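Local coordinates for arabinogalactan endo-1,4-beta-galactosidase (Ignisphaera aggregans, PDB 7OSK), which probably catalyses the endo-hydrolysis of beta-1,4-galactosidic linkages in galactans, this chain being the family 53 glycosidase part of a longer protein, at residues Asp49-Gly53 against Ala346-Phe350; Pro106-Gly110 against Ser138-Ala142; Pro144-Pro150 against Asn194-Asp200; Ala291-Tyr295 against Ile349-Gly353; Asp303-Phe309 against Gly369-Gln375. All blocks are in the same frame, centred on the assembly; numbering follows the deposited sequence.

Contact 1: Asp49-Gly53 against Ala346-Phe350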
# COMPACT_ATOMS: atom_id res chain seq x y z
N ASP A 49 -16.80 8.43 5.29
CA ASP A 49 -16.07 7.24 5.72
C ASP A 49 -15.25 6.65 4.56
O ASP A 49 -14.78 5.52 4.63
CB ASP A 49 -17.04 6.19 6.27
CG ASP A 49 -18.14 5.84 5.29
OD1 ASP A 49 -18.48 6.69 4.44
OD2 ASP A 49 -18.67 4.71 5.37
N PHE A 50 -15.09 7.44 3.50
CA PHE A 50 -14.30 7.06 2.34
C PHE A 50 -12.84 6.86 2.75
O PHE A 50 -12.30 7.65 3.52
CB PHE A 50 -14.42 8.15 1.27
CG PHE A 50 -13.96 7.73 -0.10
CD1 PHE A 50 -14.76 6.94 -0.90
CD2 PHE A 50 -12.74 8.15 -0.59
CE1 PHE A 50 -14.34 6.56 -2.16
CE2 PHE A 50 -12.32 7.78 -1.85
CZ PHE A 50 -13.12 6.99 -2.64
N ILE A 51 -12.20 5.81 2.25
CA ILE A 51 -10.82 5.52 2.64
C ILE A 51 -9.87 6.52 1.98
O ILE A 51 -9.57 6.42 0.79
CB ILE A 51 -10.39 4.08 2.28
CG1 ILE A 51 -11.21 3.08 3.10
CG2 ILE A 51 -8.88 3.87 2.53
CD1 ILE A 51 -10.85 1.63 2.86
N ARG A 52 -9.42 7.48 2.77
CA ARG A 52 -8.41 8.44 2.34
C ARG A 52 -7.13 8.14 3.12
O ARG A 52 -6.78 8.84 4.05
CB ARG A 52 -8.88 9.88 2.60
CG ARG A 52 -10.34 10.14 2.22
CD ARG A 52 -11.00 11.23 3.08
NE ARG A 52 -10.76 11.05 4.51
CZ ARG A 52 -11.63 11.32 5.48
NH1 ARG A 52 -12.84 11.78 5.20
NH2 ARG A 52 -11.28 11.13 6.75
N GLY A 53 -6.45 7.07 2.72
CA GLY A 53 -5.32 6.56 3.48
C GLY A 53 -3.98 6.87 2.86
O GLY A 53 -3.89 7.42 1.76
N ALA A 346 -17.02 1.86 -4.49
CA ALA A 346 -15.80 2.65 -4.31
C ALA A 346 -15.44 2.66 -2.83
O ALA A 346 -16.23 3.08 -1.99
CB ALA A 346 -15.99 4.06 -4.83
N LEU A 347 -14.23 2.20 -2.53
CA LEU A 347 -13.78 2.05 -1.15
C LEU A 347 -12.84 3.20 -0.78
O LEU A 347 -13.04 3.87 0.23
CB LEU A 347 -13.07 0.71 -0.98
CG LEU A 347 -13.20 -0.02 0.35
CD1 LEU A 347 -14.64 -0.35 0.69
CD2 LEU A 347 -12.36 -1.29 0.27
N GLY A 348 -11.82 3.41 -1.61
CA GLY A 348 -10.93 4.54 -1.44
C GLY A 348 -9.53 4.31 -1.98
O GLY A 348 -9.34 3.53 -2.91
N ILE A 349 -8.56 5.00 -1.39
CA ILE A 349 -7.20 5.01 -1.90
C ILE A 349 -6.16 5.04 -0.78
O ILE A 349 -6.45 5.46 0.34
CB ILE A 349 -6.97 6.22 -2.83
CG1 ILE A 349 -7.07 7.53 -2.06
CG2 ILE A 349 -7.99 6.24 -3.97
CD1 ILE A 349 -5.79 8.32 -2.05
N PHE A 350 -4.96 4.55 -1.09
CA PHE A 350 -3.80 4.74 -0.22
C PHE A 350 -2.66 5.36 -1.02
O PHE A 350 -2.21 4.79 -2.01
CB PHE A 350 -3.33 3.42 0.38
CG PHE A 350 -4.30 2.80 1.34
CD1 PHE A 350 -4.29 3.14 2.68
CD2 PHE A 350 -5.21 1.85 0.91
CE1 PHE A 350 -5.17 2.56 3.56
CE2 PHE A 350 -6.10 1.28 1.78
CZ PHE A 350 -6.08 1.63 3.11

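Contact 2: Pro106-Gly110 against Ser138-Ala142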
# COMPACT_ATOMS: atom_id res chain seq x y z
N PRO A 106 19.86 -5.61 9.03
CA PRO A 106 18.60 -5.36 8.32
C PRO A 106 18.77 -5.14 6.81
O PRO A 106 19.78 -4.61 6.38
CB PRO A 106 18.07 -4.08 8.98
CG PRO A 106 19.29 -3.38 9.43
CD PRO A 106 20.27 -4.45 9.84
N TYR A 107 17.77 -5.55 6.03
CA TYR A 107 17.79 -5.38 4.58
C TYR A 107 17.59 -3.91 4.19
O TYR A 107 18.21 -3.43 3.24
CB TYR A 107 16.70 -6.24 3.92
CG TYR A 107 16.97 -7.73 3.92
CD1 TYR A 107 18.22 -8.24 4.23
CD2 TYR A 107 15.96 -8.63 3.59
CE1 TYR A 107 18.46 -9.61 4.22
CE2 TYR A 107 16.19 -9.99 3.58
CZ TYR A 107 17.44 -10.48 3.89
OH TYR A 107 17.68 -11.83 3.88
N GLY A 108 16.72 -3.22 4.92
CA GLY A 108 16.39 -1.83 4.63
C GLY A 108 14.98 -1.69 4.10
O GLY A 108 14.13 -2.55 4.32
N GLY A 109 14.73 -0.59 3.40
CA GLY A 109 13.42 -0.32 2.84
C GLY A 109 12.36 -0.20 3.91
O GLY A 109 11.20 -0.56 3.69
N GLY A 110 12.76 0.32 5.07
CA GLY A 110 11.85 0.51 6.18
C GLY A 110 11.99 -0.56 7.25
O GLY A 110 11.59 -0.34 8.40
N SER A 138 7.09 -12.47 2.13
CA SER A 138 8.46 -12.48 1.65
C SER A 138 9.31 -11.81 2.72
O SER A 138 8.78 -11.11 3.57
CB SER A 138 8.59 -11.76 0.31
OG SER A 138 9.93 -11.72 -0.13
N ASP A 139 10.62 -12.02 2.68
CA ASP A 139 11.51 -11.39 3.66
C ASP A 139 11.82 -9.95 3.24
O ASP A 139 12.31 -9.16 4.04
CB ASP A 139 12.81 -12.17 3.83
CG ASP A 139 12.66 -13.37 4.75
OD1 ASP A 139 11.77 -13.35 5.63
OD2 ASP A 139 13.43 -14.34 4.60
N TRP A 140 11.53 -9.62 1.98
CA TRP A 140 11.74 -8.26 1.51
C TRP A 140 10.75 -7.92 0.39
O TRP A 140 9.68 -8.53 0.31
CB TRP A 140 13.19 -8.08 1.04
CG TRP A 140 13.76 -6.71 1.31
CD1 TRP A 140 13.52 -5.91 2.39
CD2 TRP A 140 14.68 -5.99 0.47
NE1 TRP A 140 14.22 -4.73 2.27
CE2 TRP A 140 14.94 -4.76 1.11
CE3 TRP A 140 15.29 -6.26 -0.75
CZ2 TRP A 140 15.79 -3.80 0.56
CZ3 TRP A 140 16.14 -5.31 -1.29
CH2 TRP A 140 16.38 -4.10 -0.64
N TRP A 141 11.10 -6.95 -0.45
CA TRP A 141 10.19 -6.44 -1.48
C TRP A 141 9.55 -7.54 -2.32
O TRP A 141 10.23 -8.48 -2.75
CB TRP A 141 10.92 -5.47 -2.42
CG TRP A 141 11.50 -4.28 -1.73
CD1 TRP A 141 12.81 -4.09 -1.40
CD2 TRP A 141 10.81 -3.10 -1.30
NE1 TRP A 141 12.98 -2.87 -0.79
CE2 TRP A 141 11.76 -2.25 -0.72
CE3 TRP A 141 9.47 -2.69 -1.35
CZ2 TRP A 141 11.42 -1.01 -0.19
CZ3 TRP A 141 9.14 -1.46 -0.83
CH2 TRP A 141 10.11 -0.63 -0.25
N ALA A 142 8.25 -7.41 -2.55
CA ALA A 142 7.53 -8.34 -3.41
C ALA A 142 6.61 -7.58 -4.37
O ALA A 142 5.89 -6.66 -3.97
CB ALA A 142 6.73 -9.32 -2.58

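Contact 3: Pro144-Pro150 against Asn194-Asp200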
# COMPACT_ATOMS: atom_id res chain seq x y z
N PRO A 144 5.03 -8.11 -8.91
CA PRO A 144 4.89 -9.14 -9.95
C PRO A 144 6.19 -9.55 -10.65
O PRO A 144 6.12 -10.38 -11.55
CB PRO A 144 3.93 -8.49 -10.95
CG PRO A 144 3.15 -7.53 -10.14
CD PRO A 144 4.13 -6.97 -9.16
N SER A 145 7.33 -8.99 -10.25
CA SER A 145 8.62 -9.36 -10.85
C SER A 145 9.48 -10.15 -9.87
O SER A 145 10.44 -10.81 -10.27
CB SER A 145 9.36 -8.11 -11.32
OG SER A 145 9.80 -7.32 -10.23
N LYS A 146 9.14 -10.08 -8.59
CA LYS A 146 9.86 -10.83 -7.56
C LYS A 146 8.91 -11.21 -6.43
O LYS A 146 8.26 -10.35 -5.84
CB LYS A 146 11.05 -10.02 -7.02
CG LYS A 146 10.69 -8.64 -6.47
CD LYS A 146 11.89 -7.71 -6.49
CE LYS A 146 11.57 -6.36 -5.86
NZ LYS A 146 12.80 -5.54 -5.59
N GLN A 147 8.83 -12.50 -6.14
CA GLN A 147 7.99 -13.01 -5.06
C GLN A 147 8.77 -14.08 -4.29
O GLN A 147 8.38 -15.24 -4.26
CB GLN A 147 6.69 -13.60 -5.60
CG GLN A 147 5.74 -12.58 -6.22
CD GLN A 147 4.92 -11.82 -5.19
OE1 GLN A 147 4.83 -12.21 -4.02
NE2 GLN A 147 4.31 -10.72 -5.61
N SER A 148 9.87 -13.66 -3.66
CA SER A 148 10.75 -14.60 -2.98
C SER A 148 10.08 -15.21 -1.75
O SER A 148 9.56 -14.50 -0.89
CB SER A 148 12.04 -13.90 -2.55
OG SER A 148 12.78 -13.45 -3.68
N LYS A 149 10.10 -16.54 -1.68
CA LYS A 149 9.68 -17.23 -0.47
C LYS A 149 10.65 -16.84 0.64
O LYS A 149 11.85 -16.75 0.40
CB LYS A 149 9.67 -18.75 -0.66
CG LYS A 149 8.67 -19.24 -1.69
CD LYS A 149 8.57 -20.76 -1.71
CE LYS A 149 9.83 -21.42 -2.22
NZ LYS A 149 9.68 -22.90 -2.31
N PRO A 150 10.14 -16.58 1.86
CA PRO A 150 11.04 -16.26 2.97
C PRO A 150 12.14 -17.30 3.14
O PRO A 150 11.96 -18.44 2.73
CB PRO A 150 10.10 -16.23 4.18
CG PRO A 150 8.77 -15.86 3.61
CD PRO A 150 8.72 -16.49 2.25
N ASN A 194 1.24 -12.33 -10.83
CA ASN A 194 1.88 -13.56 -11.26
C ASN A 194 2.00 -14.53 -10.09
O ASN A 194 2.87 -15.40 -10.07
CB ASN A 194 3.26 -13.26 -11.85
CG ASN A 194 3.19 -12.32 -13.03
OD1 ASN A 194 2.23 -12.36 -13.81
ND2 ASN A 194 4.19 -11.46 -13.17
N GLY A 195 1.10 -14.38 -9.13
CA GLY A 195 1.10 -15.20 -7.93
C GLY A 195 2.10 -14.70 -6.91
O GLY A 195 2.65 -13.60 -7.04
N PHE A 196 2.34 -15.51 -5.89
CA PHE A 196 3.30 -15.20 -4.83
C PHE A 196 3.97 -16.49 -4.37
O PHE A 196 3.53 -17.58 -4.74
CB PHE A 196 2.63 -14.49 -3.63
CG PHE A 196 1.67 -15.36 -2.83
CD1 PHE A 196 0.89 -16.35 -3.43
CD2 PHE A 196 1.54 -15.16 -1.46
CE1 PHE A 196 0.02 -17.12 -2.68
CE2 PHE A 196 0.66 -15.94 -0.71
CZ PHE A 196 -0.10 -16.92 -1.32
N LEU A 197 5.03 -16.35 -3.58
CA LEU A 197 5.77 -17.51 -3.07
C LEU A 197 6.27 -18.40 -4.21
O LEU A 197 5.94 -19.58 -4.27
CB LEU A 197 4.89 -18.32 -2.12
CG LEU A 197 4.54 -17.64 -0.79
CD1 LEU A 197 3.47 -18.44 -0.06
CD2 LEU A 197 5.78 -17.50 0.07
N TRP A 198 7.06 -17.82 -5.11
CA TRP A 198 7.54 -18.55 -6.28
C TRP A 198 8.51 -19.67 -5.91
O TRP A 198 9.25 -19.55 -4.94
CB TRP A 198 8.22 -17.59 -7.26
CG TRP A 198 7.30 -16.61 -7.90
CD1 TRP A 198 5.94 -16.66 -7.92
CD2 TRP A 198 7.66 -15.42 -8.60
NE1 TRP A 198 5.43 -15.58 -8.60
CE2 TRP A 198 6.47 -14.80 -9.02
CE3 TRP A 198 8.88 -14.81 -8.91
CZ2 TRP A 198 6.46 -13.61 -9.74
CZ3 TRP A 198 8.87 -13.63 -9.62
CH2 TRP A 198 7.67 -13.04 -10.03
N PRO A 199 8.52 -20.76 -6.69
CA PRO A 199 7.64 -21.04 -7.84
C PRO A 199 6.34 -21.75 -7.45
O PRO A 199 5.46 -21.89 -8.30
CB PRO A 199 8.51 -21.94 -8.72
CG PRO A 199 9.34 -22.70 -7.75
CD PRO A 199 9.56 -21.79 -6.56
N ASP A 200 6.23 -22.17 -6.20
CA ASP A 200 5.11 -23.01 -5.76
C ASP A 200 3.73 -22.36 -5.93
O ASP A 200 2.73 -23.06 -6.11
CB ASP A 200 5.30 -23.40 -4.29
CG ASP A 200 6.42 -24.41 -4.10
OD1 ASP A 200 7.50 -24.21 -4.69
OD2 ASP A 200 6.21 -25.40 -3.36
O HOH W 1 5.71 -13.81 -2.09
O HOH W 2 2.82 -11.43 -8.45
O HOH W 3 11.82 -17.64 -3.58

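Contact 4: Ala291-Tyr295 against Ile349-Gly353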
# COMPACT_ATOMS: atom_id res chain seq x y z
N ALA A 291 -4.73 0.37 -3.57
CA ALA A 291 -3.79 0.03 -2.50
C ALA A 291 -2.52 0.86 -2.57
O ALA A 291 -1.90 1.15 -1.55
CB ALA A 291 -3.45 -1.44 -2.55
N GLU A 292 -2.12 1.22 -3.79
CA GLU A 292 -0.92 2.02 -3.98
C GLU A 292 -1.09 3.00 -5.13
O GLU A 292 -1.59 2.65 -6.20
CB GLU A 292 0.29 1.12 -4.24
CG GLU A 292 0.69 0.24 -3.06
CD GLU A 292 1.96 -0.55 -3.32
OE1 GLU A 292 2.61 -0.32 -4.36
OE2 GLU A 292 2.32 -1.40 -2.47
N THR A 293 -0.65 4.23 -4.90
CA THR A 293 -0.62 5.25 -5.93
C THR A 293 0.23 6.41 -5.44
O THR A 293 0.35 6.63 -4.23
CB THR A 293 -2.04 5.75 -6.29
OG1 THR A 293 -1.96 6.68 -7.37
CG2 THR A 293 -2.71 6.42 -5.10
N ALA A 294 0.83 7.15 -6.37
CA ALA A 294 1.66 8.29 -6.00
C ALA A 294 1.98 9.15 -7.20
O ALA A 294 1.80 8.73 -8.35
CB ALA A 294 2.95 7.81 -5.35
N TYR A 295 2.44 10.37 -6.94
CA TYR A 295 2.91 11.25 -7.99
C TYR A 295 3.96 12.20 -7.44
O TYR A 295 4.13 12.32 -6.23
CB TYR A 295 1.75 12.04 -8.60
CG TYR A 295 2.00 12.42 -10.04
CD1 TYR A 295 1.86 11.47 -11.05
CD2 TYR A 295 2.39 13.70 -10.39
CE1 TYR A 295 2.09 11.80 -12.37
CE2 TYR A 295 2.62 14.04 -11.71
CZ TYR A 295 2.47 13.08 -12.70
OH TYR A 295 2.70 13.40 -14.01
N ILE A 349 -8.56 5.00 -1.39
CA ILE A 349 -7.20 5.01 -1.90
C ILE A 349 -6.16 5.04 -0.78
O ILE A 349 -6.45 5.46 0.34
CB ILE A 349 -6.97 6.22 -2.83
CG1 ILE A 349 -7.07 7.53 -2.06
CG2 ILE A 349 -7.99 6.24 -3.97
CD1 ILE A 349 -5.79 8.32 -2.05
N PHE A 350 -4.96 4.55 -1.09
CA PHE A 350 -3.80 4.74 -0.22
C PHE A 350 -2.66 5.36 -1.02
O PHE A 350 -2.21 4.79 -2.01
CB PHE A 350 -3.33 3.42 0.38
CG PHE A 350 -4.30 2.80 1.34
CD1 PHE A 350 -4.29 3.14 2.68
CD2 PHE A 350 -5.21 1.85 0.91
CE1 PHE A 350 -5.17 2.56 3.56
CE2 PHE A 350 -6.10 1.28 1.78
CZ PHE A 350 -6.08 1.63 3.11
N TYR A 351 -2.19 6.52 -0.58
CA TYR A 351 -1.04 7.15 -1.20
C TYR A 351 0.24 6.48 -0.69
O TYR A 351 0.52 6.52 0.51
CB TYR A 351 -1.01 8.65 -0.90
CG TYR A 351 -0.02 9.40 -1.75
CD1 TYR A 351 1.31 9.46 -1.39
CD2 TYR A 351 -0.42 10.03 -2.92
CE1 TYR A 351 2.22 10.14 -2.16
CE2 TYR A 351 0.48 10.71 -3.70
CZ TYR A 351 1.80 10.77 -3.32
OH TYR A 351 2.71 11.45 -4.10
N TRP A 352 1.00 5.88 -1.60
CA TRP A 352 2.17 5.09 -1.21
C TRP A 352 3.44 5.94 -1.13
O TRP A 352 3.68 6.79 -1.99
CB TRP A 352 2.39 3.94 -2.20
CG TRP A 352 3.38 2.93 -1.71
CD1 TRP A 352 3.12 1.85 -0.91
CD2 TRP A 352 4.78 2.90 -1.99
NE1 TRP A 352 4.28 1.15 -0.67
CE2 TRP A 352 5.32 1.77 -1.32
CE3 TRP A 352 5.64 3.71 -2.73
CZ2 TRP A 352 6.67 1.44 -1.38
CZ3 TRP A 352 6.98 3.38 -2.78
CH2 TRP A 352 7.48 2.26 -2.11
N GLY A 353 4.23 5.70 -0.09
CA GLY A 353 5.46 6.44 0.11
C GLY A 353 5.20 7.85 0.60
O GLY A 353 5.99 8.76 0.37

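Contact 5: Asp303-Phe309 against Gly369-Gln375. With CA (calcium ion), chain C.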
# COMPACT_ATOMS: atom_id res chain seq x y z
N ASP A 303 19.05 13.60 -1.55
CA ASP A 303 20.10 12.80 -0.91
C ASP A 303 21.13 12.24 -1.90
O ASP A 303 21.96 11.41 -1.53
CB ASP A 303 19.47 11.65 -0.12
CG ASP A 303 18.52 10.80 -0.95
OD1 ASP A 303 18.50 10.94 -2.20
OD2 ASP A 303 17.80 9.97 -0.36
N GLY A 304 21.06 12.69 -3.15
CA GLY A 304 22.02 12.26 -4.15
C GLY A 304 21.73 10.90 -4.74
O GLY A 304 22.44 10.45 -5.65
N HIS A 305 20.69 10.24 -4.24
CA HIS A 305 20.27 8.95 -4.77
C HIS A 305 19.15 9.15 -5.80
O HIS A 305 18.04 9.55 -5.43
CB HIS A 305 19.78 8.03 -3.64
CG HIS A 305 19.38 6.67 -4.10
ND1 HIS A 305 20.25 5.60 -4.11
CD2 HIS A 305 18.21 6.20 -4.59
CE1 HIS A 305 19.63 4.53 -4.58
NE2 HIS A 305 18.38 4.87 -4.88
N PRO A 306 19.44 8.88 -7.09
CA PRO A 306 18.47 9.12 -8.17
C PRO A 306 17.09 8.51 -7.90
O PRO A 306 17.00 7.39 -7.41
CB PRO A 306 19.12 8.45 -9.38
CG PRO A 306 20.57 8.51 -9.10
CD PRO A 306 20.71 8.35 -7.62
N ASN A 307 16.05 9.26 -8.23
CA ASN A 307 14.68 8.82 -7.98
C ASN A 307 14.07 8.13 -9.20
O ASN A 307 14.54 8.28 -10.32
CB ASN A 307 13.80 10.01 -7.58
CG ASN A 307 14.44 10.85 -6.49
OD1 ASN A 307 14.69 10.38 -5.38
ND2 ASN A 307 14.68 12.12 -6.79
N ILE A 308 13.02 7.36 -8.95
CA ILE A 308 12.27 6.69 -10.00
C ILE A 308 11.57 7.74 -10.86
O ILE A 308 11.56 7.66 -12.09
CB ILE A 308 11.25 5.70 -9.40
CG1 ILE A 308 11.98 4.42 -8.99
CG2 ILE A 308 10.14 5.37 -10.40
CD1 ILE A 308 11.32 3.66 -7.87
N PHE A 309 10.99 8.73 -10.19
CA PHE A 309 10.43 9.91 -10.86
C PHE A 309 11.54 10.94 -11.04
O PHE A 309 11.74 11.82 -10.19
CB PHE A 309 9.25 10.47 -10.05
CG PHE A 309 8.13 11.03 -10.89
CD1 PHE A 309 8.38 11.92 -11.93
CD2 PHE A 309 6.82 10.66 -10.64
CE1 PHE A 309 7.34 12.43 -12.69
CE2 PHE A 309 5.78 11.17 -11.40
CZ PHE A 309 6.04 12.05 -12.43
N GLY A 369 20.17 4.94 -0.78
CA GLY A 369 19.34 6.07 -0.38
C GLY A 369 17.89 5.98 -0.80
O GLY A 369 17.36 4.90 -1.06
N ASN A 370 17.24 7.14 -0.85
CA ASN A 370 15.82 7.24 -1.16
C ASN A 370 15.56 7.57 -2.63
O ASN A 370 16.10 8.55 -3.14
CB ASN A 370 15.17 8.30 -0.28
CG ASN A 370 13.66 8.16 -0.21
OD1 ASN A 370 13.03 7.57 -1.09
ND2 ASN A 370 13.06 8.71 0.85
N PRO A 371 14.75 6.75 -3.32
CA PRO A 371 14.37 7.04 -4.71
C PRO A 371 12.95 7.59 -4.85
O PRO A 371 12.43 7.60 -5.97
CB PRO A 371 14.48 5.67 -5.37
CG PRO A 371 13.99 4.74 -4.30
CD PRO A 371 14.39 5.36 -2.97
N TRP A 372 12.35 8.04 -3.76
CA TRP A 372 10.92 8.32 -3.73
C TRP A 372 10.55 9.64 -3.04
O TRP A 372 9.38 10.02 -3.01
CB TRP A 372 10.20 7.16 -3.02
CG TRP A 372 8.74 7.05 -3.34
CD1 TRP A 372 7.70 7.53 -2.61
CD2 TRP A 372 8.17 6.40 -4.48
NE1 TRP A 372 6.51 7.23 -3.22
CE2 TRP A 372 6.77 6.54 -4.37
CE3 TRP A 372 8.69 5.73 -5.59
CZ2 TRP A 372 5.89 6.02 -5.32
CZ3 TRP A 372 7.82 5.22 -6.53
CH2 TRP A 372 6.44 5.36 -6.39
N GLU A 373 11.54 10.36 -2.52
CA GLU A 373 11.27 11.50 -1.65
C GLU A 373 10.53 12.63 -2.38
O GLU A 373 9.85 13.44 -1.75
CB GLU A 373 12.56 12.04 -1.02
CG GLU A 373 13.48 12.85 -1.94
CD GLU A 373 14.62 12.05 -2.55
OE1 GLU A 373 14.62 10.80 -2.44
OE2 GLU A 373 15.52 12.68 -3.13
N ASN A 374 10.66 12.67 -3.71
CA ASN A 374 9.96 13.68 -4.49
C ASN A 374 8.54 13.24 -4.81
O ASN A 374 7.82 13.92 -5.54
CB ASN A 374 10.72 13.99 -5.80
CG ASN A 374 10.77 12.81 -6.74
OD1 ASN A 374 10.89 11.66 -6.31
ND2 ASN A 374 10.70 13.09 -8.04
N GLN A 375 8.13 12.10 -4.25
CA GLN A 375 6.77 11.60 -4.39
C GLN A 375 6.08 11.46 -3.04
O GLN A 375 4.95 10.98 -2.97
CB GLN A 375 6.76 10.25 -5.11
CG GLN A 375 7.08 10.32 -6.58
CD GLN A 375 6.75 9.03 -7.30
OE1 GLN A 375 7.60 8.44 -7.97
NE2 GLN A 375 5.51 8.58 -7.17
CA CA C . 16.59 10.73 -3.79
O HOH W 4 10.39 9.06 -7.51

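Contact 1: Asp49-Gly53 against Ala346-Phe350
Phe50 lays one face of its ring over the backbone of 346-350, with Gly348 CA displaced toward the rim and 3.5 Å from Phe50 CZ, a CH-pi contact. Leu347 O stands above the same face. The reach comes from the first torsion: CG lies anti to the backbone N (chi1 -164°), which swings the ring across to the neighbouring strand, where Phe50 CE1 meets Ala346 CB at 4.0 Å. Gly348 has no CB to collide with Ile51 O. Ile335 and Leu338 of helix 324-342 also pack on Phe50. The two segments belong to strands 51-55 and 346-352, the first and last of a parallel (beta/alpha)8 barrel, and their pairing closes it. Their short axes run 4.7 Å apart at 7°. Three backbone bonds hold the register: Ile51 N to Leu347 O (2.9 Å), Ile349 N to Ile51 O (2.8 Å) and Gly53 N to Ile349 O (2.9 Å). Ile51 points to the inner face of the sheet and divides its branches between two partners. Its CG2 sits over the face of the Phe350 ring, 3.6 Å from Phe350 CZ, while its CD1 runs alongside Leu347 and touches Leu347 CG at 3.8 Å. Phe350 CD1 also packs against Gly53 CA, a place that a side chain on Gly53 would invade, and Trp90 of strand 90-95 lies against both Ile51 and Phe350.

Contact 2: Pro106-Gly110 against Ser138-Ala142
Tyr107 and Trp140 join two of the loops that leave the barrel at the C-terminal ends of its strands, one following strand 90-95 and the other strand 130-135. Tyr107 CB sits over the five-membered ring of Trp140, 3.5 Å from its centroid, and the phenol ring turns its edge to the same indole in a T-shaped pair with planes at 73°. Trp140 NE1 then donates an almost straight bond (177°) to Gly108 O, 3.0 Å away; the oxygen lies in the indole plane, but the donor stands above the carbonyl plane. The opposite face of Trp140 is met by Trp141 CD1. Trp141 in turn brings its CZ2 to 3.7 Å from Gly109 CA, where a CB would collide with it. Tyr107 CE2 also touches Asp139 CB, whose carboxylate is held by Lys151. A hexane-1,6-diol molecule, probably from the crystallisation liquor, lies against Trp141. Aromatic side chains gathered on the loops at this end of a TIM barrel are consistent with the wall of a glycosidase substrate cleft.

Contact 3: Pro144-Pro150 against Asn194-Asp200
Gln147 starts with its CB over the centre of the Trp198 indole, 3.6 Å from the centroid of the five-membered ring and only 8° off the normal. Its CG still borders Trp198 CE2 and lies 3.4 Å from Gly195 O. A bend at chi2 (-81°) then turns the amide off the indole toward Phe196, the amide and indole planes standing 63° apart. At the tip, OE1 lies beside Phe196 CB and is bridged by a water to Leu197 N, while NE2 donates to Asn190 O. The backbone adds a bond from Trp198 N to Gln147 O at 3.0 Å. Trp198 is held from its own side by NE1 donating to Asn194 O (3.0 Å), and Pro144 O meets the indole at its edge. That same oxygen accepts from Asn194 ND2 at 2.7 Å, on a lone pair in the carbonyl plane. With a serine in place of Trp198, Gln147 CB would probably lose the face it rests on and Asn194 O its indole donor, leaving a gap between the two loops. Farther along, Lys149 passes its CG by Trp198 O and forms a weak salt bridge from NZ to Asp200 OD1 (3.5 Å); NZ also bonds Ala154 O. The loops after strands 130-135 and 185-188 are thus joined mainly by amide and carbonyl groups and one indole face, with charge pairing a minor share.

Contact 4: Ala291-Tyr295 against Ile349-Gly353
Glu292 and Trp352 lie side by side and point the same way, the extended glutamate laying its carboxylate over one face of the indole with the two planes 29° apart. Glu292 CD comes to 3.6 Å from Trp352 CD1. Farther out, Glu292 OE1 is bonded to Tyr263 OH and OE2 forms a salt bridge with Arg92, which fixes how the carboxylate is turned. Trp352 and Tyr351 both hold CG anti to the backbone N (chi1 -168° each), yet as neighbours on one strand they leave on different sides. The strands are 287-293 and 346-352, seventh and eighth of the TIM barrel; the short axes of 291-293 and 349-352 diverge by 53°, and Trp352 N still bonds Thr293 O at 2.8 Å. Beyond this point the Tyr351 ring runs under the departing chain. Thr293 O stands above one face, 3.7 Å from Tyr351 CG, and Ala294 CB makes a CH-pi contact, 4.2 Å from the ring centroid. Tyr351 OH accepts a nearly straight bond from Tyr295 N at 3.1 Å and also bonds Gln375 and Gln327. Thr293 OG1, anti to the backbone N, bonds Phe262 O, which leaves Thr293 CG2 beside Phe350 O at 3.5 Å.

Contact 5: Asp303-Phe309 against Gly369-Gln375
The CA atoms of Asn307 and Pro371 lie 3.7 Å apart, and just beyond, Ile308 N bonds Pro371 O at 3.0 Å on a lone pair in the carbonyl plane. A calcium ion joins the two loops here. From 303-309 come Asp303 OD1 and Asn307 OD1, both 2.5 Å from the calcium, and the carbonyl O of His305; from 369-375 come Asn370 O and both carboxylate oxygens of Glu373. Asp301 completes the site. The Asn307 amide stands at 81° to the Glu373 carboxylate. Asp303 is gripped twice more: OD1 accepts from His305 N in an Asx turn, and OD2 accepts from Asn370 N at 2.9 Å, on the syn side but tilted out of the carboxylate plane. His305, its CG anti to the backbone N (chi1 -178°), lies with its ring over Gly369, whose CA is 4.1 Å from the ring centroid, and runs alongside Pro371. Exchanging His305 for an alanine would probably open a gap over Gly369 and beside Pro371, leaving both without the imidazole they pack on. On the far side of the calcium, the amide of Asn374 stacks on that of Asn307, its ND2 bonding Phe309 O at 2.7 Å, and a water links Phe309 N to Asn374 OD1 and Gln375 OE1. The whole is a calcium site of carboxylate, amide and backbone carbonyl oxygens, tying the loops after the seventh and eighth strands of the TIM barrel.

Contacts 1 and 4 are the buried pair: they share Ile349 and Phe350 and pair strand 346-352 with its two neighbours in the barrel, contact 1 in close parallel register and contact 4 where the strands splay. Contacts 2, 3 and 5 are partly buried and join loops beyond the strand ends, where indole faces, amides, waters and a metal replace regular backbone ladders. Contacts 2 and 3 touch, Ser138 OG bonding Ser148 O, and both use the loop after strand 130-135. Contact 4 leads into contact 5 through Tyr351 to Gln375 and Trp352 to Trp372, and meets contact 2 where Trp141 packs on Trp352. Contact 5 alone is built round calcium.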